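Local atomic coordinates of 3,4-dihydroxy-2-butanone 4-phosphate synthase (Acinetobacter baumannii, PDB entry 6MNZ), a protein that probably catalyses the conversion of D-ribulose 5-phosphate to formate and 3,4-dihydroxy-2-butanone 4-phosphate in riboflavin biosynthesis. Residues A[203-208]-A[227-232]; A[233-238]-A[291-296]; A[136-141]-A[198-203]; A[191-196]-A[319-324]. One frame throughout, in Å; residues are numbered along the deposited sequence.

Interaction 1: A[203-208]-A[227-232]; sequences EQTVER and REIGNP
T205 CG2 and E228 CG are each anti to their own backbone N (chi1 of E228 -169°), and the two side chains lie side by side, pointing the same way. T205 CG2 lies 3.3 Å from E228 CG, so the touch is methyl against methylene, with the carboxylate close by. V206 CG2 packs on E228 CG at 3.8 Å. I229, just past the strand end, brings its CG1 to 3.9 Å from T205 CG2. Three backbone hydrogen bonds hold the pairing. E207 N donates to R227 O at 2.8 Å, and R227 N donates to E207 O at 2.7 Å. One residue pair on, V206 faces E228 as a non-hydrogen-bonded pair. The third bond runs from I229 N to T205 O at 2.9 Å. It comes just where a type II turn from E228 to N231 leads the chain off, with N231 N bonded to E228 O. This is the open end of an antiparallel beta hairpin, strands 206-215 and 220-228. Strand 206-215 is an outermost strand, within this chain, of the second, seven-stranded mixed sheet. Helix 192-202 comes just before the contact in the chain, and Q332 of helix 320-336 accepts a hydrogen bond from T205 N.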
loop_
_atom_site.group_PDB
_atom_site.type_symbol
_atom_site.label_atom_id
_atom_site.label_comp_id
_atom_site.label_asym_id
_atom_site.label_seq_id
_atom_site.Cartn_x
_atom_site.Cartn_y
_atom_site.Cartn_z
ATOM N N GLU A 203 20.801 -20.198 -5.839
ATOM C CA GLU A 203 19.416 -20.564 -6.099
ATOM C C GLU A 203 18.928 -19.835 -7.342
ATOM O O GLU A 203 19.212 -18.647 -7.526
ATOM C CB GLU A 203 18.509 -20.219 -4.907
ATOM C CG GLU A 203 18.970 -20.784 -3.567
ATOM C CD GLU A 203 18.122 -20.290 -2.401
ATOM O OE1 GLU A 203 17.150 -19.544 -2.645
ATOM O OE2 GLU A 203 18.474 -20.581 -1.237
ATOM N N GLN A 204 18.135 -20.528 -8.157
ATOM C CA GLN A 204 17.395 -19.885 -9.240
ATOM C C GLN A 204 16.134 -19.267 -8.653
ATOM O O GLN A 204 15.149 -19.952 -8.368
ATOM C CB GLN A 204 17.067 -20.882 -10.345
ATOM C CG GLN A 204 16.630 -20.223 -11.641
ATOM C CD GLN A 204 15.886 -21.171 -12.560
ATOM O OE1 GLN A 204 14.978 -21.880 -12.126
ATOM N NE2 GLN A 204 16.138 -21.049 -13.856
ATOM N N THR A 205 16.227 -17.981 -8.326
ATOM C CA THR A 205 15.153 -17.286 -7.632
ATOM C C THR A 205 14.182 -16.594 -8.578
ATOM O O THR A 205 13.034 -16.354 -8.192
ATOM C CB THR A 205 15.739 -16.260 -6.658
ATOM O OG1 THR A 205 16.892 -16.817 -6.014
ATOM C CG2 THR A 205 14.716 -15.879 -5.604
ATOM N N VAL A 206 14.575 -16.349 -9.826
ATOM C CA VAL A 206 13.783 -15.557 -10.759
ATOM C C VAL A 206 13.391 -16.442 -11.933
ATOM O O VAL A 206 14.154 -17.328 -12.333
ATOM C CB VAL A 206 14.558 -14.315 -11.248
ATOM C CG1 VAL A 206 13.767 -13.582 -12.322
ATOM C CG2 VAL A 206 14.877 -13.386 -10.078
ATOM N N GLU A 207 12.152 -16.284 -12.399
ATOM C CA GLU A 207 11.657 -16.986 -13.575
ATOM C C GLU A 207 10.928 -16.012 -14.490
ATOM O O GLU A 207 10.095 -15.223 -14.032
ATOM C CB GLU A 207 10.725 -18.138 -13.184
ATOM C CG GLU A 207 10.098 -18.856 -14.366
ATOM C CD GLU A 207 8.973 -19.782 -13.951
ATOM O OE1 GLU A 207 8.771 -19.948 -12.729
ATOM O OE2 GLU A 207 8.140 -20.117 -14.819
ATOM N N ARG A 208 11.133 -16.184 -15.793
ATOM C CA ARG A 208 10.459 -15.392 -16.811
ATOM C C ARG A 208 9.021 -15.864 -17.017
ATOM O O ARG A 208 8.692 -17.042 -16.847
ATOM C CB ARG A 208 11.218 -15.456 -18.136
ATOM C CG ARG A 208 11.410 -16.858 -18.685
ATOM C CD ARG A 208 12.611 -16.917 -19.614
ATOM N NE ARG A 208 12.416 -16.082 -20.795
ATOM C CZ ARG A 208 13.329 -15.893 -21.741
ATOM N NH1 ARG A 208 14.522 -16.467 -21.639
ATOM N NH2 ARG A 208 12.972 -15.335 -22.889
ATOM N N ARG A 227 9.297 -13.024 -12.765
ATOM C CA ARG A 227 8.805 -13.052 -11.394
ATOM C C ARG A 227 9.804 -13.774 -10.503
ATOM O O ARG A 227 10.316 -14.837 -10.867
ATOM C CB ARG A 227 7.439 -13.743 -11.314
ATOM C CG ARG A 227 6.261 -12.786 -11.242
ATOM C CD ARG A 227 5.056 -13.436 -10.580
ATOM N NE ARG A 227 4.472 -14.490 -11.406
ATOM C CZ ARG A 227 3.442 -14.319 -12.231
ATOM N NH1 ARG A 227 2.942 -13.107 -12.444
ATOM N NH2 ARG A 227 2.970 -15.351 -12.916
ATOM N N GLU A 228 9.985 -13.254 -9.291
ATOM C CA GLU A 228 10.871 -13.847 -8.300
ATOM C C GLU A 228 10.072 -14.570 -7.222
ATOM O O GLU A 228 8.891 -14.286 -7.004
ATOM C CB GLU A 228 11.765 -12.791 -7.647
ATOM C CG GLU A 228 12.881 -13.397 -6.810
ATOM C CD GLU A 228 13.732 -12.358 -6.118
ATOM O OE1 GLU A 228 13.149 -11.383 -5.599
ATOM O OE2 GLU A 228 14.892 -12.689 -5.793
ATOM N N ILE A 229 10.703 -15.588 -6.627
ATOM C CA ILE A 229 10.089 -16.316 -5.524
ATOM C C ILE A 229 9.559 -15.329 -4.499
ATOM O O ILE A 229 10.283 -14.439 -4.040
ATOM C CB ILE A 229 11.112 -17.269 -4.879
ATOM C CG1 ILE A 229 11.656 -18.268 -5.902
ATOM C CG2 ILE A 229 10.492 -17.991 -3.693
ATOM C CD1 ILE A 229 10.600 -19.125 -6.566
ATOM N N GLY A 230 8.338 -15.576 -4.033
ATOM C CA GLY A 230 7.715 -14.756 -3.026
ATOM C C GLY A 230 6.926 -13.581 -3.564
ATOM O O GLY A 230 5.985 -13.135 -2.901
ATOM N N ASN A 231 7.197 -13.159 -4.802
ATOM C CA ASN A 231 6.269 -12.366 -5.599
ATOM C C ASN A 231 5.724 -11.194 -4.792
ATOM O O ASN A 231 4.523 -11.141 -4.501
ATOM C CB ASN A 231 5.125 -13.248 -6.101
ATOM C CG ASN A 231 4.090 -12.470 -6.883
ATOM O OD1 ASN A 231 4.224 -12.289 -8.092
ATOM N ND2 ASN A 231 3.156 -11.853 -6.168
ATOM N N PRO A 232 6.554 -10.195 -4.481
ATOM C CA PRO A 232 6.075 -8.807 -4.434
ATOM C C PRO A 232 6.180 -8.046 -5.750
ATOM O O PRO A 232 6.205 -6.813 -5.723
ATOM C CB PRO A 232 6.994 -8.169 -3.373
ATOM C CG PRO A 232 7.810 -9.290 -2.782
ATOM C CD PRO A 232 7.866 -10.338 -3.837
#

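Interaction 2: A[233-238]-A[291-296]; sequences DIHLAL and VWIGQD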
loop_
_atom_site.group_PDB
_atom_site.type_symbol
_atom_site.label_atom_id
_atom_site.label_comp_id
_atom_site.label_asym_id
_atom_site.label_seq_id
_atom_site.Cartn_x
_atom_site.Cartn_y
_atom_site.Cartn_z
ATOM N N ASP A 233 6.413 -8.730 -6.867
ATOM C CA ASP A 233 7.117 -8.131 -7.991
ATOM C C ASP A 233 6.530 -8.674 -9.284
ATOM O O ASP A 233 6.043 -9.806 -9.331
ATOM C CB ASP A 233 8.616 -8.435 -7.918
ATOM C CG ASP A 233 8.893 -9.878 -7.541
ATOM O OD1 ASP A 233 8.330 -10.780 -8.201
ATOM O OD2 ASP A 233 9.745 -10.112 -6.658
ATOM N N ILE A 234 6.593 -7.867 -10.337
ATOM C CA ILE A 234 6.820 -8.352 -11.693
ATOM C C ILE A 234 7.970 -7.554 -12.302
ATOM O O ILE A 234 7.936 -6.318 -12.297
ATOM C CB ILE A 234 5.542 -8.249 -12.546
ATOM C CG1 ILE A 234 5.777 -8.799 -13.952
ATOM C CG2 ILE A 234 5.037 -6.823 -12.553
ATOM C CD1 ILE A 234 5.733 -10.308 -14.005
ATOM N N HIS A 235 9.064 -8.241 -12.619
ATOM C CA HIS A 235 10.263 -7.602 -13.144
ATOM C C HIS A 235 10.281 -7.648 -14.667
ATOM O O HIS A 235 9.881 -8.640 -15.281
ATOM C CB HIS A 235 11.524 -8.273 -12.598
ATOM C CG HIS A 235 11.511 -8.464 -11.114
ATOM N ND1 HIS A 235 12.001 -7.519 -10.241
ATOM C CD2 HIS A 235 11.187 -9.539 -10.358
ATOM C CE1 HIS A 235 11.815 -7.935 -9.002
ATOM N NE2 HIS A 235 11.386 -9.183 -9.046
ATOM N N LEU A 236 10.854 -6.607 -15.268
ATOM C CA LEU A 236 10.923 -6.483 -16.715
ATOM C C LEU A 236 12.372 -6.415 -17.178
ATOM O O LEU A 236 13.273 -6.038 -16.422
ATOM C CB LEU A 236 10.171 -5.238 -17.199
ATOM C CG LEU A 236 8.682 -5.203 -16.858
ATOM C CD1 LEU A 236 8.113 -3.836 -17.164
ATOM C CD2 LEU A 236 7.934 -6.278 -17.621
ATOM N N ALA A 237 12.571 -6.706 -18.463
ATOM C CA ALA A 237 13.867 -6.511 -19.109
ATOM C C ALA A 237 13.622 -6.095 -20.552
ATOM O O ALA A 237 12.968 -6.827 -21.301
ATOM C CB ALA A 237 14.713 -7.780 -19.039
ATOM N N LEU A 238 13.937 -4.839 -20.861
ATOM C CA LEU A 238 13.883 -4.328 -22.225
ATOM C C LEU A 238 15.197 -4.630 -22.937
ATOM O O LEU A 238 16.265 -4.202 -22.484
ATOM C CB LEU A 238 13.608 -2.826 -22.223
ATOM C CG LEU A 238 12.153 -2.420 -21.983
ATOM C CD1 LEU A 238 11.758 -2.677 -20.540
ATOM C CD2 LEU A 238 11.939 -0.958 -22.345
ATOM N N VAL A 291 17.123 -3.393 -17.219
ATOM C CA VAL A 291 16.357 -4.142 -16.237
ATOM C C VAL A 291 15.492 -3.178 -15.437
ATOM O O VAL A 291 15.840 -2.013 -15.229
ATOM C CB VAL A 291 17.277 -4.962 -15.312
ATOM C CG1 VAL A 291 16.474 -6.000 -14.548
ATOM C CG2 VAL A 291 18.381 -5.623 -16.124
ATOM N N TRP A 292 14.415 -3.715 -14.867
ATOM C CA TRP A 292 13.496 -2.942 -14.041
ATOM C C TRP A 292 13.060 -3.813 -12.876
ATOM O O TRP A 292 12.503 -4.896 -13.086
ATOM C CB TRP A 292 12.280 -2.473 -14.846
ATOM C CG TRP A 292 11.284 -1.701 -14.032
ATOM C CD1 TRP A 292 10.257 -2.214 -13.296
ATOM C CD2 TRP A 292 11.141 -0.276 -13.978
ATOM N NE1 TRP A 292 9.511 -1.198 -12.752
ATOM C CE2 TRP A 292 10.026 0.003 -13.163
ATOM C CE3 TRP A 292 11.882 0.792 -14.493
ATOM C CZ2 TRP A 292 9.691 1.299 -12.776
ATOM C CZ3 TRP A 292 11.513 2.082 -14.150
ATOM C CH2 TRP A 292 10.452 2.322 -13.271
ATOM N N ILE A 293 13.313 -3.347 -11.658
ATOM C CA ILE A 293 12.891 -4.069 -10.464
ATOM C C ILE A 293 11.422 -3.766 -10.210
ATOM O O ILE A 293 11.040 -2.604 -10.032
ATOM C CB ILE A 293 13.740 -3.683 -9.240
ATOM C CG1 ILE A 293 15.215 -3.476 -9.587
ATOM C CG2 ILE A 293 13.617 -4.765 -8.171
ATOM C CD1 ILE A 293 15.895 -2.389 -8.741
ATOM N N GLY A 294 10.633 -4.818 -10.013
ATOM C CA GLY A 294 9.294 -4.635 -9.492
ATOM C C GLY A 294 9.325 -4.153 -8.052
ATOM O O GLY A 294 10.116 -4.622 -7.232
ATOM N N GLN A 295 8.454 -3.191 -7.753
ATOM C CA GLN A 295 8.257 -2.685 -6.403
ATOM C C GLN A 295 6.780 -2.802 -6.062
ATOM O O GLN A 295 5.922 -2.652 -6.937
ATOM C CB GLN A 295 8.701 -1.218 -6.294
ATOM C CG GLN A 295 9.885 -0.958 -5.378
ATOM C CD GLN A 295 10.148 0.526 -5.185
ATOM O OE1 GLN A 295 10.600 1.208 -6.106
ATOM N NE2 GLN A 295 9.701 1.061 -4.054
ATOM N N ASP A 296 6.484 -3.108 -4.797
ATOM C CA ASP A 296 5.088 -3.202 -4.385
ATOM C C ASP A 296 4.364 -1.882 -4.587
ATOM O O ASP A 296 3.221 -1.868 -5.058
ATOM C CB ASP A 296 5.000 -3.631 -2.922
ATOM C CG ASP A 296 5.599 -4.995 -2.683
ATOM O OD1 ASP A 296 5.306 -5.908 -3.480
ATOM O OD2 ASP A 296 6.428 -5.132 -1.758
#
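L236 and W292 form an antiparallel hydrogen-bonded pair, followed by A237 and V291 as a non-hydrogen-bonded pair, and the touching parts run 164° apart. This joins strands 235-239 and 290-292 in the mixed sheet of the GTP cyclohydrolase II-like part of the chain. L236 N donates to W292 O at 3.2 Å. W292 N donates back to L236 O at 3.0 Å. L236 and W292 put their side chains on one face of the sheet, where their CB atoms are 4.2 Å apart. The indole is held by the other subunit: its NE1 donates to D300 of the second subunit, and L301 of that subunit packs on L236. This face of the sheet therefore lies at the dimer contact. V291 and A237 occupy the opposite face, where both touch I333 of helix 320-336. Beyond the paired strands the chains stay close. G294 packs its backbone against the other segment, with its CA 3.5 Å from I234 O. H235 sits beside W292 and I293, with W292 O and I293 CA at the edge of its ring. D233 adds a link to the preceding, neighbouring strand 220-228, its OD1 accepting from E228 N. The H235 and I293 side chains cross obliquely, and CE1 of the H235 ring lies 3.7 Å from I293 CG2.

Interaction 3: A[136-141]-A[198-203]; sequences GVLHRA and YRMTNE
E203 OE1 is gripped by two nitrogens of R199, the arginine that L138 covers across the contact. R199 NE is 3.0 Å from E203 OE1 and R199 NH2 is 3.1 Å from it. Both bonds belong to a side-on salt bridge, and the oxygen lies in the guanidinium plane. The arginine bends at chi3 (59°), which turns NE away from an extended course. Its other end, NH1, makes a salt bridge with D149, which also accepts from V137 N. The guanidinium is thus held from two sides by acids. L138 crosses R199 at about a right angle. Its CG stands 4.0 Å above the guanidinium plane, offset toward the rim, and its CD1 is 4.0 Å from R199 NH2. The segment 136-141 is part of the loop before helix 143-153 in the DHBP synthase part, and R140 and A141 in it are predicted to bind D-ribulose 5-phosphate. A sulfate ion, probably from the crystallisation liquor, forms a salt bridge with R140. The second branch of L138 goes to the thioether: CD2 is 4.0 Å from M200 SD. At the edge of the guanidinium, G136 CA lies 4.2 Å from R199 NH1.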
loop_
_atom_site.group_PDB
_atom_site.type_symbol
_atom_site.label_atom_id
_atom_site.label_comp_id
_atom_site.label_asym_id
_atom_site.label_seq_id
_atom_site.Cartn_x
_atom_site.Cartn_y
_atom_site.Cartn_z
ATOM N N GLY A 136 10.885 -14.969 2.057
ATOM C CA GLY A 136 11.978 -14.958 3.008
ATOM C C GLY A 136 12.831 -13.715 2.855
ATOM O O GLY A 136 12.347 -12.633 2.503
ATOM N N VAL A 137 14.140 -13.907 2.981
ATOM C CA VAL A 137 15.097 -12.810 3.040
ATOM C C VAL A 137 15.252 -12.187 1.656
ATOM O O VAL A 137 15.969 -11.196 1.486
ATOM C CB VAL A 137 16.446 -13.312 3.591
ATOM C CG1 VAL A 137 17.498 -12.243 3.521
ATOM C CG2 VAL A 137 16.290 -13.781 5.025
ATOM N N LEU A 138 14.516 -12.707 0.672
ATOM C CA LEU A 138 14.552 -12.105 -0.657
ATOM C C LEU A 138 13.973 -10.696 -0.654
ATOM O O LEU A 138 14.270 -9.911 -1.562
ATOM C CB LEU A 138 13.786 -12.973 -1.653
ATOM C CG LEU A 138 14.371 -14.353 -1.943
ATOM C CD1 LEU A 138 13.397 -15.146 -2.800
ATOM C CD2 LEU A 138 15.728 -14.239 -2.617
ATOM N N HIS A 139 12.985 -10.442 0.202
ATOM C CA HIS A 139 12.191 -9.221 0.130
ATOM C C HIS A 139 12.277 -8.384 1.394
ATOM O O HIS A 139 12.648 -7.207 1.325
ATOM C CB HIS A 139 10.728 -9.579 -0.169
ATOM C CG HIS A 139 10.566 -10.551 -1.295
ATOM N ND1 HIS A 139 10.989 -10.275 -2.577
ATOM C CD2 HIS A 139 10.150 -11.839 -1.307
ATOM C CE1 HIS A 139 10.820 -11.344 -3.335
ATOM N NE2 HIS A 139 10.270 -12.293 -2.598
ATOM N N ARG A 140 11.992 -8.968 2.555
ATOM C CA ARG A 140 12.259 -8.330 3.837
ATOM C C ARG A 140 13.547 -8.899 4.415
ATOM O O ARG A 140 13.616 -10.093 4.728
ATOM C CB ARG A 140 11.100 -8.538 4.811
ATOM C CG ARG A 140 11.123 -7.578 5.987
ATOM C CD ARG A 140 10.128 -7.978 7.065
ATOM N NE ARG A 140 10.797 -8.498 8.255
ATOM C CZ ARG A 140 10.391 -8.286 9.504
ATOM N NH1 ARG A 140 9.204 -7.739 9.731
ATOM N NH2 ARG A 140 11.034 -8.871 10.506
ATOM N N ALA A 141 14.510 -8.022 4.677
ATOM C CA ALA A 141 15.795 -8.423 5.249
ATOM C C ALA A 141 15.797 -8.285 6.769
ATOM O O ALA A 141 16.696 -7.689 7.359
ATOM C CB ALA A 141 16.913 -7.597 4.624
ATOM N N TYR A 198 24.082 -14.924 -0.721
ATOM C CA TYR A 198 24.222 -16.369 -0.866
ATOM C C TYR A 198 23.034 -16.954 -1.619
ATOM O O TYR A 198 23.205 -17.693 -2.596
ATOM C CB TYR A 198 24.365 -17.022 0.508
ATOM C CG TYR A 198 24.545 -18.520 0.446
ATOM C CD1 TYR A 198 25.812 -19.085 0.426
ATOM C CD2 TYR A 198 23.451 -19.372 0.469
ATOM C CE1 TYR A 198 25.982 -20.449 0.315
ATOM C CE2 TYR A 198 23.609 -20.737 0.364
ATOM C CZ TYR A 198 24.877 -21.269 0.272
ATOM O OH TYR A 198 25.044 -22.627 0.142
ATOM N N ARG A 199 21.816 -16.645 -1.166
ATOM C CA ARG A 199 20.623 -17.167 -1.823
ATOM C C ARG A 199 20.584 -16.768 -3.292
ATOM O O ARG A 199 20.131 -17.544 -4.141
ATOM C CB ARG A 199 19.370 -16.668 -1.104
ATOM C CG ARG A 199 19.176 -17.245 0.290
ATOM C CD ARG A 199 17.726 -17.140 0.741
ATOM N NE ARG A 199 16.819 -17.844 -0.162
ATOM C CZ ARG A 199 15.496 -17.860 -0.038
ATOM N NH1 ARG A 199 14.908 -17.174 0.934
ATOM N NH2 ARG A 199 14.755 -18.452 -0.966
ATOM N N MET A 200 20.983 -15.533 -3.600
ATOM C CA MET A 200 20.988 -15.082 -4.984
ATOM C C MET A 200 22.037 -15.802 -5.821
ATOM O O MET A 200 21.880 -15.893 -7.042
ATOM C CB MET A 200 21.224 -13.573 -5.043
ATOM C CG MET A 200 20.122 -12.747 -4.401
ATOM S SD MET A 200 18.499 -12.999 -5.148
ATOM C CE MET A 200 17.771 -11.374 -4.941
ATOM N N THR A 201 23.069 -16.365 -5.192
ATOM C CA THR A 201 24.157 -16.981 -5.939
ATOM C C THR A 201 23.971 -18.481 -6.117
ATOM O O THR A 201 24.572 -19.065 -7.026
ATOM C CB THR A 201 25.499 -16.726 -5.244
ATOM O OG1 THR A 201 25.491 -17.330 -3.944
ATOM C CG2 THR A 201 25.760 -15.232 -5.109
ATOM N N ASN A 202 23.226 -19.130 -5.220
ATOM C CA ASN A 202 23.130 -20.585 -5.194
ATOM C C ASN A 202 21.696 -21.069 -5.379
ATOM O O ASN A 202 21.402 -22.240 -5.119
ATOM C CB ASN A 202 23.706 -21.129 -3.886
ATOM C CG ASN A 202 25.163 -20.757 -3.695
ATOM O OD1 ASN A 202 25.487 -19.839 -2.942
ATOM N ND2 ASN A 202 26.053 -21.519 -4.321
ATOM N N GLU A 203 20.801 -20.198 -5.839
ATOM C CA GLU A 203 19.416 -20.564 -6.099
ATOM C C GLU A 203 18.928 -19.835 -7.342
ATOM O O GLU A 203 19.212 -18.647 -7.526
ATOM C CB GLU A 203 18.509 -20.219 -4.907
ATOM C CG GLU A 203 18.970 -20.784 -3.567
ATOM C CD GLU A 203 18.122 -20.290 -2.401
ATOM O OE1 GLU A 203 17.150 -19.544 -2.645
ATOM O OE2 GLU A 203 18.474 -20.581 -1.237
#

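Interaction 4: A[191-196]-A[319-324]; sequences TIADLI and ALSHQY
I196 and Y324 cross at about a right angle, side chain against side chain. I196 CG2 lies 3.5 Å from Y324 CB, so the branch methyl meets the root of the tyrosine and not its ring. With CG of Y324 anti to its own carbonyl carbon (chi1 -60°), the ring brings its CD2 edge to A193. A193 O is 3.3 Å from Y324 CD2 and near the ring plane. A193 CB is 3.9 Å from the same CD2. The other arm of I196 ends in CD1, which rests on S321 CB. S321 OG is beside A193 CB as well, at 4.0 Å. The segments 192-196 of helix 192-202 and 320-324 of helix 320-336 run nearly parallel, their axes 3° apart in direction and 8.9 Å apart at closest approach. A193 and S321 come nearest in backbone, with CA atoms 4.7 Å apart. The contact joins a helix of the DHBP synthase part to one of the GTP cyclohydrolase II-like part. It lies next to the predicted substrate site, as S321 also touches A141. The contact is carried mostly by carbons. The one side-chain polar atom among the closest contacts, S321 OG, is hydrogen-bonded outside the two segments. The two segments share no hydrogen bond, which implies that the helix pair is held here by van der Waals fit; the A193 carbonyl O near the ring-edge CD2 may add a weak electrostatic attraction.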
loop_
_atom_site.group_PDB
_atom_site.type_symbol
_atom_site.label_atom_id
_atom_site.label_comp_id
_atom_site.label_asym_id
_atom_site.label_seq_id
_atom_site.Cartn_x
_atom_site.Cartn_y
_atom_site.Cartn_z
ATOM N N THR A 191 25.923 -11.827 8.538
ATOM C CA THR A 191 25.156 -10.696 8.032
ATOM C C THR A 191 23.973 -11.206 7.222
ATOM O O THR A 191 24.141 -12.058 6.343
ATOM C CB THR A 191 26.034 -9.792 7.165
ATOM O OG1 THR A 191 27.179 -9.369 7.916
ATOM C CG2 THR A 191 25.254 -8.574 6.703
ATOM N N ILE A 192 22.789 -10.644 7.474
ATOM C CA ILE A 192 21.619 -11.018 6.684
ATOM C C ILE A 192 21.837 -10.676 5.216
ATOM O O ILE A 192 21.498 -11.465 4.325
ATOM C CB ILE A 192 20.355 -10.329 7.234
ATOM C CG1 ILE A 192 20.009 -10.859 8.627
ATOM C CG2 ILE A 192 19.175 -10.540 6.290
ATOM C CD1 ILE A 192 18.903 -10.084 9.318
ATOM N N ALA A 193 22.517 -9.558 4.945
ATOM C CA ALA A 193 22.898 -9.242 3.572
ATOM C C ALA A 193 23.804 -10.318 2.985
ATOM O O ALA A 193 23.661 -10.687 1.814
ATOM C CB ALA A 193 23.582 -7.876 3.513
ATOM N N ASP A 194 24.736 -10.841 3.785
ATOM C CA ASP A 194 25.560 -11.950 3.318
ATOM C C ASP A 194 24.717 -13.180 3.014
ATOM O O ASP A 194 25.083 -13.987 2.152
ATOM C CB ASP A 194 26.630 -12.288 4.358
ATOM C CG ASP A 194 27.805 -11.329 4.317
ATOM O OD1 ASP A 194 27.610 -10.167 3.903
ATOM O OD2 ASP A 194 28.908 -11.718 4.757
ATOM N N LEU A 195 23.588 -13.344 3.707
ATOM C CA LEU A 195 22.665 -14.423 3.378
ATOM C C LEU A 195 21.840 -14.102 2.138
ATOM O O LEU A 195 21.536 -15.002 1.346
ATOM C CB LEU A 195 21.747 -14.709 4.567
ATOM C CG LEU A 195 20.886 -15.968 4.447
ATOM C CD1 LEU A 195 21.753 -17.217 4.367
ATOM C CD2 LEU A 195 19.914 -16.062 5.617
ATOM N N ILE A 196 21.409 -12.845 1.986
ATOM C CA ILE A 196 20.781 -12.419 0.737
ATOM C C ILE A 196 21.642 -12.841 -0.447
ATOM O O ILE A 196 21.174 -13.496 -1.385
ATOM C CB ILE A 196 20.549 -10.898 0.735
ATOM C CG1 ILE A 196 19.458 -10.527 1.735
ATOM C CG2 ILE A 196 20.156 -10.427 -0.660
ATOM C CD1 ILE A 196 19.335 -9.052 2.005
ATOM N N ALA A 319 21.391 0.618 2.830
ATOM C CA ALA A 319 20.400 -0.435 2.634
ATOM C C ALA A 319 21.002 -1.595 1.841
ATOM O O ALA A 319 20.612 -1.883 0.707
ATOM C CB ALA A 319 19.150 0.116 1.944
ATOM N N LEU A 320 22.113 -2.111 2.375
ATOM C CA LEU A 320 22.911 -3.085 1.638
ATOM C C LEU A 320 22.096 -4.319 1.285
ATOM O O LEU A 320 22.315 -4.929 0.232
ATOM C CB LEU A 320 24.134 -3.478 2.464
ATOM C CG LEU A 320 25.339 -4.059 1.725
ATOM C CD1 LEU A 320 25.785 -3.160 0.588
ATOM C CD2 LEU A 320 26.481 -4.285 2.712
ATOM N N SER A 321 21.158 -4.707 2.151
ATOM C CA SER A 321 20.209 -5.755 1.796
ATOM C C SER A 321 19.468 -5.407 0.511
ATOM O O SER A 321 19.394 -6.221 -0.417
ATOM C CB SER A 321 19.225 -5.970 2.943
ATOM O OG SER A 321 19.887 -6.505 4.073
ATOM N N HIS A 322 18.891 -4.206 0.449
ATOM C CA HIS A 322 18.142 -3.802 -0.734
ATOM C C HIS A 322 19.019 -3.734 -1.976
ATOM O O HIS A 322 18.502 -3.851 -3.092
ATOM C CB HIS A 322 17.478 -2.447 -0.491
ATOM C CG HIS A 322 16.620 -1.984 -1.626
ATOM N ND1 HIS A 322 17.131 -1.333 -2.729
ATOM C CD2 HIS A 322 15.298 -2.152 -1.870
ATOM C CE1 HIS A 322 16.143 -1.020 -3.548
ATOM N NE2 HIS A 322 15.028 -1.544 -3.071
ATOM N N GLN A 323 20.332 -3.574 -1.812
ATOM C CA GLN A 323 21.233 -3.582 -2.960
ATOM C C GLN A 323 21.439 -4.997 -3.488
ATOM O O GLN A 323 21.261 -5.254 -4.684
ATOM C CB GLN A 323 22.572 -2.953 -2.579
ATOM C CG GLN A 323 22.507 -1.456 -2.313
ATOM C CD GLN A 323 23.862 -0.866 -1.969
ATOM O OE1 GLN A 323 24.876 -1.563 -1.985
ATOM N NE2 GLN A 323 23.891 0.431 -1.690
ATOM N N TYR A 324 21.777 -5.937 -2.600
ATOM C CA TYR A 324 21.976 -7.317 -3.024
ATOM C C TYR A 324 20.678 -7.943 -3.515
ATOM O O TYR A 324 20.706 -8.834 -4.372
ATOM C CB TYR A 324 22.545 -8.149 -1.874
ATOM C CG TYR A 324 23.884 -7.676 -1.351
ATOM C CD1 TYR A 324 24.654 -6.771 -2.068
ATOM C CD2 TYR A 324 24.451 -8.270 -0.234
ATOM C CE1 TYR A 324 25.905 -6.392 -1.625
ATOM C CE2 TYR A 324 25.720 -7.935 0.188
ATOM C CZ TYR A 324 26.437 -6.984 -0.500
ATOM O OH TYR A 324 27.694 -6.631 -0.067
#

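How the interactions relate
Interaction 3 opens first, at 136-141, in the loop before helix 143-153. Interaction 4 opens at 191-196, before interaction 3 closes at 198-203, so the two cross; both use helix 192-202. Interaction 1 starts on E203, which it shares with interaction 3, and closes a hairpin at 227-232. Interaction 2 follows directly and closes at 291-296. Interaction 4 closes last, at 319-324, and its loop encloses interactions 1 and 2. H139 reaches from the loop 136-141 to I229 O, tying interaction 3 to interaction 1. Interaction 3 ties the loop to helix 192-202; interaction 4 ties that helix to helix 320-336 of the GTP cyclohydrolase II-like part. Interactions 1 and 2 each pair neighbouring strands of the second sheet.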